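Local coordinates for protein PTS system glucose-specific EIIA component (Mycoplasma capricolum, PDB 2GPR) that accepts a phosphoryl group from phospho-HPr on a histidine and passes it to the EIIB domain, driving glucose uptake by the sugar phosphotransferase system, at residues A[10-15]-A[38-43]; A[44-49]-A[104-109]. One frame throughout, in Å; residues are numbered along the deposited sequence.

Interaction 1 (A[10-15]-A[38-43]); sequences VLAPCD and FAINPK
Ile-40 and Phe-38 point toward Cys-14 and Val-10 in the core of this beta-sandwich, the fold of the glucose-type EIIA family. Strand 36-42 belongs to the large antiparallel sheet; the other chain leaves strand 8-11 after Leu-11, and residues 12-15 run on as loop. Segments 10-15 and 38-43 head roughly the same way, their end-to-end directions 27° apart. Three knobs fill the gap. At one end Val-10 and Phe-38 meet tip to tip: the methyl CG2 of Val-10 sits at the edge of the ring, in its plane, 3.7 Å from CZ. A flat ring suits this place, because it is long enough to bridge two separated backbones. Ile-40 is the middle knob. Its CG1 lies anti to the backbone N (chi1 -159°), and beyond it the methyl CD1 enters a shallow hollow walled by Ala-12 and Cys-14; the small CB of Ala-12 leaves room for it, at 4.4 Å. From the other side comes the sulfur of Cys-14, compact and apolar enough to wedge between Ile-40 CD1 and Pro-42 CB, 3.8 Å from each. Strand 124-130 lies against both ends, Phe-128 on Val-10 and Ser-124 on Pro-42. Near the surface Lys-43 leads away to a salt bridge with Glu-143. There its backbone N donates a nearly straight hydrogen bond (170°) to Asp-15 O at 2.7 Å, approaching from above the carbonyl plane.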
loop_
_atom_site.group_PDB
_atom_site.type_symbol
_atom_site.label_atom_id
_atom_site.label_comp_id
_atom_site.label_asym_id
_atom_site.label_seq_id
_atom_site.Cartn_x
_atom_site.Cartn_y
_atom_site.Cartn_z
ATOM N N VAL A 10 -2.532 3.163 9.906
ATOM C CA VAL A 10 -1.843 2.893 8.673
ATOM C C VAL A 10 -0.983 4.054 8.261
ATOM O O VAL A 10 -1.464 5.135 8.318
ATOM C CB VAL A 10 -2.629 2.104 7.582
ATOM C CG1 VAL A 10 -3.827 1.325 8.118
ATOM C CG2 VAL A 10 -2.946 2.838 6.296
ATOM N N LEU A 11 0.320 3.853 7.948
ATOM C CA LEU A 11 1.209 4.972 7.540
ATOM C C LEU A 11 1.293 5.190 6.012
ATOM O O LEU A 11 0.868 4.377 5.186
ATOM C CB LEU A 11 2.660 4.923 8.130
ATOM C CG LEU A 11 2.833 4.457 9.579
ATOM C CD1 LEU A 11 4.279 4.593 10.007
ATOM C CD2 LEU A 11 1.939 5.199 10.564
ATOM N N ALA A 12 1.864 6.292 5.610
ATOM C CA ALA A 12 2.079 6.496 4.215
ATOM C C ALA A 12 3.428 5.859 3.849
ATOM O O ALA A 12 4.419 6.128 4.509
ATOM C CB ALA A 12 2.103 7.973 3.950
ATOM N N PRO A 13 3.456 4.955 2.844
ATOM C CA PRO A 13 4.672 4.245 2.377
ATOM C C PRO A 13 5.636 5.077 1.496
ATOM O O PRO A 13 6.798 4.734 1.280
ATOM C CB PRO A 13 4.164 3.098 1.545
ATOM C CG PRO A 13 2.708 3.379 1.241
ATOM C CD PRO A 13 2.220 4.324 2.305
ATOM N N CYS A 14 5.141 6.189 0.970
ATOM C CA CYS A 14 5.956 7.111 0.237
ATOM C C CYS A 14 5.449 8.554 0.422
ATOM O O CYS A 14 4.446 8.843 1.126
ATOM C CB CYS A 14 6.061 6.769 -1.229
ATOM S SG CYS A 14 4.451 6.803 -1.972
ATOM N N ASP A 15 6.160 9.473 -0.164
ATOM C CA ASP A 15 5.710 10.806 -0.052
ATOM C C ASP A 15 4.699 10.989 -1.167
ATOM O O ASP A 15 4.744 10.253 -2.136
ATOM C CB ASP A 15 6.904 11.809 -0.111
ATOM C CG ASP A 15 7.679 11.996 1.201
ATOM O OD1 ASP A 15 7.299 11.220 2.214
ATOM O OD2 ASP A 15 8.557 12.839 1.318
ATOM N N PHE A 38 -7.503 3.192 0.105
ATOM C CA PHE A 38 -7.259 4.397 -0.674
ATOM C C PHE A 38 -6.032 4.253 -1.615
ATOM O O PHE A 38 -5.617 3.165 -1.950
ATOM C CB PHE A 38 -7.086 5.561 0.231
ATOM C CG PHE A 38 -6.086 5.179 1.276
ATOM C CD1 PHE A 38 -6.471 4.444 2.392
ATOM C CD2 PHE A 38 -4.741 5.492 1.126
ATOM C CE1 PHE A 38 -5.563 4.041 3.361
ATOM C CE2 PHE A 38 -3.806 5.105 2.093
ATOM C CZ PHE A 38 -4.216 4.370 3.205
ATOM N N ALA A 39 -5.466 5.348 -2.077
ATOM C CA ALA A 39 -4.336 5.279 -2.978
ATOM C C ALA A 39 -3.344 6.420 -2.743
ATOM O O ALA A 39 -3.485 7.282 -1.892
ATOM C CB ALA A 39 -4.776 5.207 -4.444
ATOM N N ILE A 40 -2.320 6.385 -3.487
ATOM C CA ILE A 40 -1.328 7.330 -3.312
ATOM C C ILE A 40 -0.672 7.663 -4.611
ATOM O O ILE A 40 -0.434 6.799 -5.459
ATOM C CB ILE A 40 -0.341 6.979 -2.151
ATOM C CG1 ILE A 40 0.402 8.241 -1.636
ATOM C CG2 ILE A 40 0.678 5.878 -2.494
ATOM C CD1 ILE A 40 1.208 8.009 -0.343
ATOM N N ASN A 41 -0.493 8.988 -4.772
ATOM C CA ASN A 41 0.254 9.602 -5.840
ATOM C C ASN A 41 1.685 9.742 -5.329
ATOM O O ASN A 41 2.016 10.716 -4.586
ATOM C CB ASN A 41 -0.303 10.951 -6.232
ATOM C CG ASN A 41 -0.509 10.938 -7.687
ATOM O OD1 ASN A 41 0.367 10.463 -8.423
ATOM N ND2 ASN A 41 -1.755 11.180 -8.079
ATOM N N PRO A 42 2.501 8.717 -5.659
ATOM C CA PRO A 42 3.864 8.678 -5.229
ATOM C C PRO A 42 4.672 9.874 -5.732
ATOM O O PRO A 42 4.793 10.119 -6.924
ATOM C CB PRO A 42 4.488 7.379 -5.768
ATOM C CG PRO A 42 3.494 6.800 -6.753
ATOM C CD PRO A 42 2.236 7.652 -6.659
ATOM N N LYS A 43 5.211 10.602 -4.778
ATOM C CA LYS A 43 6.091 11.691 -5.037
ATOM C C LYS A 43 7.483 11.167 -4.961
ATOM O O LYS A 43 8.338 11.617 -5.724
ATOM C CB LYS A 43 5.975 12.805 -4.037
ATOM C CG LYS A 43 4.710 13.606 -4.168
ATOM C CD LYS A 43 4.750 14.788 -3.214
ATOM C CE LYS A 43 3.404 15.467 -3.022
ATOM N NZ LYS A 43 3.078 16.367 -4.137
#

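Interaction 2 (A[44-49]-A[104-109])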
loop_
_atom_site.group_PDB
_atom_site.type_symbol
_atom_site.label_atom_id
_atom_site.label_comp_id
_atom_site.label_asym_id
_atom_site.label_seq_id
_atom_site.Cartn_x
_atom_site.Cartn_y
_atom_site.Cartn_z
ATOM N N SER A 44 7.719 10.259 -3.985
ATOM C CA SER A 44 9.037 9.628 -3.761
ATOM C C SER A 44 9.171 8.240 -4.410
ATOM O O SER A 44 8.247 7.735 -4.989
ATOM C CB SER A 44 9.509 9.635 -2.307
ATOM O OG SER A 44 8.721 8.754 -1.525
ATOM N N ASN A 45 10.337 7.626 -4.323
ATOM C CA ASN A 45 10.503 6.344 -4.951
ATOM C C ASN A 45 10.382 5.195 -4.009
ATOM O O ASN A 45 9.868 4.110 -4.370
ATOM C CB ASN A 45 11.838 6.275 -5.652
ATOM C CG ASN A 45 12.099 7.580 -6.340
ATOM O OD1 ASN A 45 12.688 8.472 -5.702
ATOM N ND2 ASN A 45 11.466 7.792 -7.517
ATOM N N ASP A 46 10.851 5.451 -2.806
ATOM C CA ASP A 46 10.809 4.477 -1.750
ATOM C C ASP A 46 9.399 4.197 -1.200
ATOM O O ASP A 46 8.630 5.079 -0.845
ATOM C CB ASP A 46 11.874 4.739 -0.700
ATOM C CG ASP A 46 13.206 5.134 -1.353
ATOM O OD1 ASP A 46 13.465 4.466 -2.458
ATOM O OD2 ASP A 46 13.986 5.961 -0.886
ATOM N N PHE A 47 9.024 2.941 -1.226
ATOM C CA PHE A 47 7.776 2.560 -0.703
ATOM C C PHE A 47 8.100 1.783 0.537
ATOM O O PHE A 47 9.014 0.946 0.500
ATOM C CB PHE A 47 6.964 1.755 -1.702
ATOM C CG PHE A 47 6.426 2.589 -2.814
ATOM C CD1 PHE A 47 7.288 3.090 -3.786
ATOM C CD2 PHE A 47 5.061 2.867 -2.896
ATOM C CE1 PHE A 47 6.782 3.878 -4.813
ATOM C CE2 PHE A 47 4.535 3.665 -3.913
ATOM C CZ PHE A 47 5.421 4.207 -4.843
ATOM N N HIS A 48 7.423 2.140 1.656
ATOM C CA HIS A 48 7.691 1.552 2.941
ATOM C C HIS A 48 6.493 0.813 3.420
ATOM O O HIS A 48 5.421 1.057 2.970
ATOM C CB HIS A 48 8.046 2.636 3.991
ATOM C CG HIS A 48 9.385 3.277 3.795
ATOM N ND1 HIS A 48 9.566 4.311 2.901
ATOM C CD2 HIS A 48 10.604 2.979 4.323
ATOM C CE1 HIS A 48 10.869 4.633 2.928
ATOM N NE2 HIS A 48 11.517 3.851 3.775
ATOM N N ALA A 49 6.665 -0.048 4.384
ATOM C CA ALA A 49 5.563 -0.726 4.959
ATOM C C ALA A 49 4.613 0.236 5.733
ATOM O O ALA A 49 5.012 1.022 6.606
ATOM C CB ALA A 49 6.093 -1.842 5.852
ATOM N N GLY A 104 6.914 1.315 8.240
ATOM C CA GLY A 104 7.956 2.273 7.934
ATOM C C GLY A 104 9.235 1.597 7.360
ATOM O O GLY A 104 10.172 2.264 6.960
ATOM N N ASP A 105 9.301 0.250 7.340
ATOM C CA ASP A 105 10.474 -0.412 6.722
ATOM C C ASP A 105 10.376 -0.235 5.227
ATOM O O ASP A 105 9.293 -0.048 4.699
ATOM C CB ASP A 105 10.587 -1.907 6.965
ATOM C CG ASP A 105 10.977 -2.242 8.342
ATOM O OD1 ASP A 105 11.537 -1.246 8.959
ATOM O OD2 ASP A 105 10.721 -3.302 8.840
ATOM N N LYS A 106 11.509 -0.247 4.545
ATOM C CA LYS A 106 11.477 -0.047 3.145
ATOM C C LYS A 106 11.082 -1.322 2.463
ATOM O O LYS A 106 11.606 -2.382 2.811
ATOM C CB LYS A 106 12.810 0.443 2.659
ATOM C CG LYS A 106 12.702 1.064 1.289
ATOM C CD LYS A 106 13.953 1.806 0.869
ATOM C CE LYS A 106 15.222 1.174 1.387
ATOM N NZ LYS A 106 16.388 2.079 1.275
ATOM N N LEU A 107 10.194 -1.282 1.469
ATOM C CA LEU A 107 9.899 -2.534 0.804
ATOM C C LEU A 107 10.703 -2.630 -0.464
ATOM O O LEU A 107 11.447 -3.595 -0.710
ATOM C CB LEU A 107 8.415 -2.710 0.545
ATOM C CG LEU A 107 7.655 -2.597 1.840
ATOM C CD1 LEU A 107 6.165 -2.566 1.577
ATOM C CD2 LEU A 107 8.046 -3.739 2.783
ATOM N N VAL A 108 10.586 -1.575 -1.251
ATOM C CA VAL A 108 11.257 -1.556 -2.509
ATOM C C VAL A 108 11.545 -0.119 -3.002
ATOM O O VAL A 108 11.043 0.887 -2.470
ATOM C CB VAL A 108 10.369 -2.298 -3.498
ATOM C CG1 VAL A 108 9.090 -1.521 -3.559
ATOM C CG2 VAL A 108 10.980 -2.459 -4.894
ATOM N N THR A 109 12.370 -0.050 -4.038
ATOM C CA THR A 109 12.663 1.199 -4.655
ATOM C C THR A 109 12.259 1.119 -6.120
ATOM O O THR A 109 12.663 0.202 -6.851
ATOM C CB THR A 109 14.116 1.656 -4.433
ATOM O OG1 THR A 109 14.475 1.394 -3.085
ATOM C CG2 THR A 109 14.288 3.158 -4.788
#
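His-48 and Lys-106 pass each other obliquely where strand 46-48 runs antiparallel to strand 106-109, at 156°. The methylene CG of Lys-106 lies over one face of the imidazole, 4.2 Å from its centroid, in a CH-pi contact displaced toward the rim. With CG anti to the backbone N (chi1 -162°), the aliphatic part of the lysine can cover the ring; further out, CD packs on Asp-46 CB at 3.9 Å, and the ammonium makes a cation-pi contact with Phe-94. A long, flexible side chain suits these three tasks. ND1 of the histidine is hydrogen-bonded to Pro-13 O, which limits the rotation of the ring. Asp-46 and Thr-109 run alongside one another on the opposite face of the sheet from Phe-47 and Val-108. On that second, buried face Phe-47 CB approaches Val-108 CG1 at 4.3 Å. Separately, Leu-107 meets Ala-49, CD2 to CB 4.1 Å, apolar groups suited to the core beside Leu-77 and Phe-65. Phe-47 N bonds to Val-108 O, while Phe-47 O receives Leu-107 N at 2.7 Å in the carbonyl plane and, weakly, Val-108 N at 3.4 Å. Beyond them Gly-104 N donates to Ala-49 O; the positive phi of Gly-104 (93°) suits glycine, since a CB would press on the preceding carbonyl. Two consecutive residues, Leu-107 and Val-108, thus face the single Phe-47, which defines a classic beta bulge in this antiparallel ladder.

Overall arrangement
Interaction 1 closes before interaction 2 opens, and their centres lie 10 Å apart. Strand 36-42 of the large sheet leads through residues 43-45 into strand 46-48, an outer strand of the three-stranded sheet, so one chain passage serves both contacts. They also touch directly: Pro-13 O lies 2.7 Å from His-48 N, and Asp-15 N lies 3.0 Å from Ser-44 OG, both probable hydrogen bonds. The loop 12-15 thus contacts both the end of strand 36-42 and strand 46-48. The Ile-40 and Phe-47 side chains each lie about 9 Å from that of His-78, by similarity the probable phosphorylation site, so both contacts lie near the probable active site.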